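Local coordinates for OR486 (Synthetic construct, PDB 4R80), which is a de novo designed protein with a cystatin fold, a curved antiparallel sheet packed against one helix, and has no known biological function, at residues V28-V33 / I40-E45. Residues are numbered along the deposited sequence; the frame is centred on the assembly and turned at random.
Sequences VQVRRV and IRVELE
Glu-43 O takes the amides of both Arg-31 and Arg-32, the mark of a classic beta bulge, in the first hairpin of this designed cystatin fold. Arg-31 N lies 2.8 Å from Glu-43 O, whereas Arg-32 N reaches Glu-43 O only weakly, at 3.5 Å; the antiparallel register shifts by one residue here. Beyond the bulge, Glu-43 N returns an almost straight bond to Arg-32 O (177°), and on its other side Glu-45 N reaches Gln-29 O at 2.9 Å. The extra residue leaves Arg-31 and Arg-32 on the same face as Glu-43 and Glu-45. Arg-32 and Glu-43 run side by side, and OE2 of Glu-43 lies at the guanidinium edge, 3.3 Å from Arg-32 NE, in a weakly bonded salt bridge. Glu-45 OE1 sits well out of the Arg-31 guanidinium plane, so that long ion pair rests on charge alone. On the opposite face, which helix 4-22 covers, Leu-44 CD2 touches Val-28 CG1 and Val-30 CG2. Strand 51-62 flanks the other edge of 40-45, with backbone hydrogen bonding between Val-42 and Val-57. With CG1 anti to its backbone N (chi1 179°), Val-33 brings that methyl to 3.7 Å from Ile-40 CG2.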
loop_
_atom_site.group_PDB
_atom_site.type_symbol
_atom_site.label_atom_id
_atom_site.label_comp_id
_atom_site.label_asym_id
_atom_site.label_seq_id
_atom_site.Cartn_x
_atom_site.Cartn_y
_atom_site.Cartn_z
ATOM N N VAL A 28 -3.701 -10.159 1.138
ATOM C CA VAL A 28 -2.908 -9.077 0.574
ATOM C C VAL A 28 -1.453 -9.162 1.020
ATOM O O VAL A 28 -1.161 -9.167 2.215
ATOM C CB VAL A 28 -3.468 -7.707 0.989
ATOM C CG1 VAL A 28 -2.662 -6.599 0.346
ATOM C CG2 VAL A 28 -4.937 -7.593 0.607
ATOM N N GLN A 29 -0.543 -9.230 0.053
ATOM C CA GLN A 29 0.882 -9.238 0.359
ATOM C C GLN A 29 1.557 -7.965 -0.147
ATOM O O GLN A 29 1.233 -7.460 -1.222
ATOM C CB GLN A 29 1.560 -10.481 -0.230
ATOM C CG GLN A 29 1.677 -10.482 -1.748
ATOM C CD GLN A 29 2.838 -11.320 -2.249
ATOM O OE1 GLN A 29 3.608 -11.869 -1.462
ATOM N NE2 GLN A 29 2.971 -11.417 -3.567
ATOM N N VAL A 30 2.487 -7.445 0.646
ATOM C CA VAL A 30 3.247 -6.259 0.268
ATOM C C VAL A 30 4.588 -6.678 -0.316
ATOM O O VAL A 30 5.343 -7.416 0.314
ATOM C CB VAL A 30 3.490 -5.336 1.475
ATOM C CG1 VAL A 30 4.298 -4.117 1.057
ATOM C CG2 VAL A 30 2.168 -4.915 2.096
ATOM N N ARG A 31 4.885 -6.201 -1.521
ATOM C CA ARG A 31 6.090 -6.634 -2.216
ATOM C C ARG A 31 7.234 -5.631 -2.134
ATOM O O ARG A 31 8.402 -6.019 -2.154
ATOM C CB ARG A 31 5.786 -6.954 -3.680
ATOM C CG ARG A 31 4.868 -8.146 -3.869
ATOM C CD ARG A 31 4.844 -8.586 -5.320
ATOM N NE ARG A 31 6.165 -8.990 -5.796
ATOM C CZ ARG A 31 6.666 -10.213 -5.661
ATOM N NH1 ARG A 31 5.958 -11.161 -5.060
ATOM N NH2 ARG A 31 7.877 -10.492 -6.125
ATOM N N ARG A 32 6.905 -4.349 -2.044
ATOM C CA ARG A 32 7.941 -3.329 -1.946
ATOM C C ARG A 32 7.432 -2.038 -1.320
ATOM O O ARG A 32 6.324 -1.583 -1.606
ATOM C CB ARG A 32 8.570 -3.048 -3.313
ATOM C CG ARG A 32 9.964 -2.444 -3.226
ATOM C CD ARG A 32 10.571 -2.232 -4.601
ATOM N NE ARG A 32 10.241 -0.923 -5.154
ATOM C CZ ARG A 32 11.012 0.153 -5.028
ATOM N NH1 ARG A 32 12.160 0.075 -4.370
ATOM N NH2 ARG A 32 10.636 1.307 -5.563
ATOM N N VAL A 33 8.257 -1.459 -0.457
ATOM C CA VAL A 33 7.968 -0.163 0.132
ATOM C C VAL A 33 9.110 0.785 -0.203
ATOM O O VAL A 33 10.276 0.474 0.034
ATOM C CB VAL A 33 7.809 -0.261 1.660
ATOM C CG1 VAL A 33 7.527 1.108 2.255
ATOM C CG2 VAL A 33 6.700 -1.243 2.015
ATOM N N ILE A 40 5.517 8.006 0.472
ATOM C CA ILE A 40 5.917 6.604 0.455
ATOM C C ILE A 40 5.040 5.774 -0.480
ATOM O O ILE A 40 3.812 5.829 -0.421
ATOM C CB ILE A 40 5.912 5.995 1.871
ATOM C CG1 ILE A 40 6.677 6.904 2.837
ATOM C CG2 ILE A 40 6.540 4.611 1.861
ATOM C CD1 ILE A 40 6.966 6.276 4.179
ATOM N N ARG A 41 5.689 4.998 -1.342
ATOM C CA ARG A 41 4.994 4.176 -2.323
ATOM C C ARG A 41 5.008 2.710 -1.914
ATOM O O ARG A 41 6.070 2.111 -1.754
ATOM C CB ARG A 41 5.614 4.348 -3.711
ATOM C CG ARG A 41 5.403 5.723 -4.321
ATOM C CD ARG A 41 6.014 5.808 -5.710
ATOM N NE ARG A 41 5.730 7.084 -6.360
ATOM C CZ ARG A 41 6.510 8.156 -6.274
ATOM N NH1 ARG A 41 7.629 8.110 -5.564
ATOM N NH2 ARG A 41 6.173 9.276 -6.899
ATOM N N VAL A 42 3.820 2.141 -1.739
ATOM C CA VAL A 42 3.691 0.753 -1.314
ATOM C C VAL A 42 3.068 -0.089 -2.422
ATOM O O VAL A 42 1.958 0.185 -2.881
ATOM C CB VAL A 42 2.838 0.629 -0.039
ATOM C CG1 VAL A 42 2.781 -0.818 0.419
ATOM C CG2 VAL A 42 3.394 1.522 1.059
ATOM N N GLU A 43 3.801 -1.110 -2.852
ATOM C CA GLU A 43 3.342 -2.012 -3.897
ATOM C C GLU A 43 2.778 -3.283 -3.275
ATOM O O GLU A 43 3.459 -3.963 -2.507
ATOM C CB GLU A 43 4.509 -2.352 -4.824
ATOM C CG GLU A 43 5.105 -1.137 -5.517
ATOM C CD GLU A 43 6.337 -1.471 -6.332
ATOM O OE1 GLU A 43 6.437 -2.614 -6.827
ATOM O OE2 GLU A 43 7.218 -0.594 -6.462
ATOM N N LEU A 44 1.531 -3.606 -3.610
ATOM C CA LEU A 44 0.882 -4.794 -3.067
ATOM C C LEU A 44 0.322 -5.646 -4.196
ATOM O O LEU A 44 0.010 -5.142 -5.274
ATOM C CB LEU A 44 -0.240 -4.412 -2.093
ATOM C CG LEU A 44 0.092 -3.405 -0.989
ATOM C CD1 LEU A 44 -0.173 -2.014 -1.496
ATOM C CD2 LEU A 44 -0.720 -3.661 0.266
ATOM N N GLU A 45 0.197 -6.948 -3.936
ATOM C CA GLU A 45 -0.328 -7.882 -4.923
ATOM C C GLU A 45 -1.442 -8.741 -4.335
ATOM O O GLU A 45 -1.329 -9.255 -3.226
ATOM C CB GLU A 45 0.796 -8.775 -5.459
ATOM C CG GLU A 45 0.351 -9.766 -6.531
ATOM C CD GLU A 45 1.513 -10.484 -7.188
ATOM O OE1 GLU A 45 2.669 -10.091 -6.939
ATOM O OE2 GLU A 45 1.272 -11.440 -7.952
#